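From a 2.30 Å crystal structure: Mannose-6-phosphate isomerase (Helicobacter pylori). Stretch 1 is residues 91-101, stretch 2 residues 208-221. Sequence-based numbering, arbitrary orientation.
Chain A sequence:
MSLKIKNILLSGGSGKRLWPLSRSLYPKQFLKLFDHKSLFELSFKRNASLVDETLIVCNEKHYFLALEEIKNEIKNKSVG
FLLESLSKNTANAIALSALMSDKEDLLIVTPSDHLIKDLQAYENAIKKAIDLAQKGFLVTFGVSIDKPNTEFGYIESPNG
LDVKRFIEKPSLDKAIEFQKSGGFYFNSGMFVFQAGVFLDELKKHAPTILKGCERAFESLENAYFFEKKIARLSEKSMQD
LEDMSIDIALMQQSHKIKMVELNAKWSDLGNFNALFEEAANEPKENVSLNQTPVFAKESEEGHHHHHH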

# COMPACT_ATOMS: atom_id res chain seq x y z
N ALA A 91 7.13 -2.90 3.82
CA ALA A 91 6.85 -4.08 4.65
C ALA A 91 6.61 -3.69 6.11
O ALA A 91 5.74 -4.27 6.78
N ASN A 92 7.37 -2.71 6.59
CA ASN A 92 7.24 -2.23 7.95
C ASN A 92 6.05 -1.29 8.11
O ASN A 92 5.37 -1.35 9.11
N ALA A 93 5.79 -0.45 7.11
CA ALA A 93 4.67 0.48 7.19
C ALA A 93 3.35 -0.27 7.15
O ALA A 93 2.41 0.09 7.86
N ILE A 94 3.30 -1.32 6.33
CA ILE A 94 2.11 -2.16 6.20
C ILE A 94 1.89 -3.02 7.43
O ILE A 94 0.78 -3.04 7.97
N ALA A 95 2.93 -3.71 7.90
CA ALA A 95 2.82 -4.52 9.12
C ALA A 95 2.38 -3.72 10.34
O ALA A 95 1.57 -4.20 11.14
N LEU A 96 2.89 -2.49 10.46
CA LEU A 96 2.51 -1.59 11.55
C LEU A 96 1.03 -1.22 11.46
O LEU A 96 0.30 -1.34 12.45
N SER A 97 0.60 -0.81 10.27
CA SER A 97 -0.82 -0.50 9.97
C SER A 97 -1.78 -1.65 10.27
O SER A 97 -2.89 -1.43 10.76
N ALA A 98 -1.36 -2.87 9.95
CA ALA A 98 -2.12 -4.07 10.24
C ALA A 98 -2.21 -4.33 11.75
O ALA A 98 -3.25 -4.76 12.25
N LEU A 99 -1.13 -4.05 12.47
CA LEU A 99 -1.11 -4.19 13.93
C LEU A 99 -1.98 -3.12 14.61
O LEU A 99 -2.47 -3.33 15.71
N MET A 100 -2.16 -1.98 13.94
CA MET A 100 -3.08 -0.94 14.40
C MET A 100 -4.53 -1.24 14.00
O MET A 100 -5.40 -0.39 14.14
N SER A 101 -4.78 -2.45 13.50
CA SER A 101 -6.11 -2.81 13.01
C SER A 101 -6.70 -4.03 13.71
O SER A 101 -6.00 -4.77 14.41
N THR A 208 10.99 -12.43 11.38
CA THR A 208 11.80 -11.49 12.14
C THR A 208 11.48 -10.04 11.78
O THR A 208 11.92 -9.11 12.44
N ILE A 209 10.71 -9.88 10.71
CA ILE A 209 10.23 -8.57 10.29
C ILE A 209 8.93 -8.27 11.03
O ILE A 209 8.68 -7.15 11.45
N LEU A 210 8.13 -9.31 11.22
CA LEU A 210 6.95 -9.22 12.06
C LEU A 210 7.34 -9.00 13.52
O LEU A 210 6.72 -8.20 14.22
N LYS A 211 8.38 -9.70 13.96
CA LYS A 211 8.93 -9.59 15.31
C LYS A 211 9.35 -8.16 15.63
O LYS A 211 8.92 -7.59 16.63
N GLY A 212 10.17 -7.59 14.75
CA GLY A 212 10.65 -6.22 14.88
C GLY A 212 9.55 -5.18 14.89
O GLY A 212 9.62 -4.19 15.63
N CYS A 213 8.52 -5.39 14.07
CA CYS A 213 7.35 -4.51 14.07
C CYS A 213 6.52 -4.65 15.34
O CYS A 213 5.97 -3.67 15.83
N GLU A 214 6.43 -5.87 15.87
CA GLU A 214 5.68 -6.16 17.10
C GLU A 214 6.24 -5.44 18.32
O GLU A 214 5.48 -4.94 19.15
N ARG A 215 7.57 -5.38 18.43
CA ARG A 215 8.21 -4.66 19.53
C ARG A 215 8.26 -3.15 19.30
O ARG A 215 8.24 -2.38 20.25
N ALA A 216 8.32 -2.73 18.04
CA ALA A 216 8.29 -1.31 17.71
C ALA A 216 6.92 -0.74 18.06
O ALA A 216 6.81 0.31 18.68
N PHE A 217 5.88 -1.48 17.69
CA PHE A 217 4.50 -1.17 18.04
C PHE A 217 4.29 -1.00 19.56
O PHE A 217 3.37 -0.30 19.99
N GLU A 218 5.16 -1.61 20.37
CA GLU A 218 5.02 -1.58 21.83
C GLU A 218 5.26 -0.20 22.43
O GLU A 218 4.68 0.16 23.46
N SER A 219 6.11 0.57 21.75
CA SER A 219 6.53 1.88 22.20
C SER A 219 5.79 3.00 21.49
O SER A 219 6.26 4.13 21.45
N LEU A 220 4.65 2.67 20.89
CA LEU A 220 3.83 3.62 20.14
C LEU A 220 3.14 4.55 21.12
O LEU A 220 2.78 4.13 22.22
N GLU A 221 2.98 5.81 20.74
CA GLU A 221 2.30 6.79 21.58
C GLU A 221 1.40 7.67 20.74
O GLU A 221 1.64 7.84 19.55

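Two helices, 91-99 and 208-216, cross at -57° with their axes 9.6 Å apart at closest approach, and the side chains between them are mostly small or aliphatic. No hydrogen bond links the stretches, so the 544 Å² buried between them, both sides summed, rests on shape and apolar contact.

T208 opens the second stretch out of reach of the first. I209 is the first residue to point toward its partner, with chi1 at m and chi2 between wells at -138°. Its CG2, I209 CG2, lies 3.9 Å from N92 OD1, a van der Waals contact at the end of the asparagine. L210 starts sideways and, as a t, p rotamer, brings its end nearer, yet it stays just beyond contact distance. K211 is exposed and takes no part. G212 has no side chain, but the helix does not demand its absence here: an ideal CB would lie 5.5 Å from N92 OD1, with room to spare.

C213 is the centre of the contact. C213 CA and L96 CA are 6.2 Å apart, and the cysteine side chain, chi1 at m, points toward stretch 1 and drops as a knob into a hole formed by N92, A95, L96 and L99. C213 SG touches A95 CB at 3.8 Å and L96 CG at 4.0 Å, while N92 OD1 comes within 3.4 Å of C213 SG. N92 leaves its CA sideways in the m rotamer but turns its end inward; its ND2 is satisfied elsewhere in the structure. A95, pointing toward stretch 2, offers only a methyl, and the sulfur packs directly against it. L96, sideways at its CB with its end coming nearer, and L99, pointing toward stretch 2, are both m, t and also reach the backbone: L96 CD2 is 3.6 Å and L99 CD1 3.7 Å from C213 O. That oxygen already accepts the helical hydrogen bond from F217 N, so the leucine methyls cover a carbonyl that is paired. L99 CD1 also lies 4.2 Å from C213 CB.

After this knob the next residues turn off the contact. E214 points away, though E214 CG still lies 4.4 Å from L99 CD2, an aliphatic graze at the margin. R215 also points away and is exposed. A216 points toward stretch 1, but its methyl makes no close contact there.

F217 takes over, pointing toward stretch 1 with chi1 at t and chi2 at -96°. L99 CB lies over one face of the F217 ring, 4.2 Å from the centroid and 22° off the normal, a CH-pi contact. M100, sideways with chi1 at m, chi2 at t and chi3 between wells at -122°, meets the ring at its edge, M100 CG to F217 CE2 at 3.6 Å, and L99 O approaches F217 CZ at 3.5 Å. L96 CD2 adds a looser contact with F217 CB at 4.3 Å.

E218 and S219 are out of reach. L220 points back toward stretch 1, chi1 at t and chi2 off-well at 142°, and L220 CD1 meets M100 CE at 3.9 Å. The rule is compact: a small knob where the helices meet, then larger apolar groups.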

# COMPACT_ATOMS: atom_id res chain seq x y z
CB ALA A 91 7.97 -5.11 4.55
CB ASN A 92 8.55 -1.57 8.41
CG ASN A 92 9.73 -2.56 8.46
OD1 ASN A 92 9.71 -3.53 9.22
ND2 ASN A 92 10.74 -2.31 7.64
CB ALA A 93 4.74 1.49 6.08
CB ILE A 94 2.12 -2.99 4.90
CG1 ILE A 94 2.15 -2.05 3.68
CG2 ILE A 94 0.87 -3.85 4.81
CD1 ILE A 94 2.54 -2.73 2.39
CB ALA A 95 4.11 -5.24 9.42
CB LEU A 96 3.43 -0.36 11.62
CG LEU A 96 4.88 -0.63 12.10
CD1 LEU A 96 5.85 0.52 11.82
CD2 LEU A 96 4.96 -1.03 13.57
CB SER A 97 -0.97 -0.13 8.50
OG SER A 97 -0.03 0.86 8.13
CB ALA A 98 -1.52 -5.27 9.53
CB LEU A 99 0.32 -4.16 14.49
CG LEU A 99 1.32 -5.28 14.14
CD1 LEU A 99 2.70 -4.87 14.56
CD2 LEU A 99 0.98 -6.67 14.71
CB MET A 100 -2.69 0.43 13.84
CG MET A 100 -1.49 1.07 14.49
SD MET A 100 -0.83 2.50 13.58
CE MET A 100 0.82 1.87 13.36
CB SER A 101 -6.06 -3.07 11.50
OG SER A 101 -5.75 -1.88 10.81
CB THR A 208 13.30 -11.73 11.94
OG1 THR A 208 13.63 -11.56 10.55
CG2 THR A 208 13.69 -13.14 12.40
CB ILE A 209 10.08 -8.50 8.76
CG1 ILE A 209 11.47 -8.59 8.13
CG2 ILE A 209 9.33 -7.25 8.29
CD1 ILE A 209 11.68 -7.64 6.98
CB LEU A 210 6.07 -10.47 11.91
CG LEU A 210 4.84 -10.52 12.83
CD1 LEU A 210 3.83 -9.43 12.48
CD2 LEU A 210 4.19 -11.87 12.78
CB LYS A 211 10.14 -10.53 15.46
CG LYS A 211 10.44 -10.98 16.88
CD LYS A 211 9.44 -12.04 17.35
CE LYS A 211 9.55 -12.27 18.85
NZ LYS A 211 8.36 -12.99 19.38
CB CYS A 213 6.48 -4.75 12.84
SG CYS A 213 7.07 -3.91 11.37
CB GLU A 214 5.62 -7.67 17.37
CG GLU A 214 4.52 -8.42 16.59
CD GLU A 214 4.65 -9.95 16.70
OE1 GLU A 214 5.79 -10.45 16.87
OE2 GLU A 214 3.61 -10.64 16.60
CB ARG A 215 9.61 -5.20 19.84
CG ARG A 215 10.52 -5.33 18.62
CD ARG A 215 11.99 -5.43 19.02
NE ARG A 215 12.59 -4.10 19.19
CZ ARG A 215 12.83 -3.52 20.36
NH1 ARG A 215 12.54 -4.15 21.50
NH2 ARG A 215 13.37 -2.30 20.40
CB ALA A 216 8.60 -1.09 16.24
CB PHE A 217 3.57 -2.28 17.49
CG PHE A 217 2.11 -2.02 17.71
CD1 PHE A 217 1.45 -2.58 18.80
CD2 PHE A 217 1.39 -1.22 16.83
CE1 PHE A 217 0.09 -2.34 19.02
CE2 PHE A 217 0.03 -0.97 17.04
CZ PHE A 217 -0.61 -1.54 18.14
CB GLU A 218 5.95 -2.61 22.49
CG GLU A 218 5.41 -4.04 22.48
CD GLU A 218 4.07 -4.17 23.20
OE1 GLU A 218 3.03 -4.26 22.51
OE2 GLU A 218 4.06 -4.16 24.45
CB SER A 219 8.00 2.04 21.88
OG SER A 219 8.11 2.21 20.47
CB LEU A 220 2.81 2.84 19.30
CG LEU A 220 1.85 3.50 18.30
CD1 LEU A 220 1.70 2.59 17.11
CD2 LEU A 220 0.48 3.77 18.93
CB GLU A 221 3.30 7.67 22.36
CG GLU A 221 4.43 6.92 23.06
CD GLU A 221 5.09 7.74 24.15
OE1 GLU A 221 6.13 7.30 24.67
OE2 GLU A 221 4.56 8.83 24.49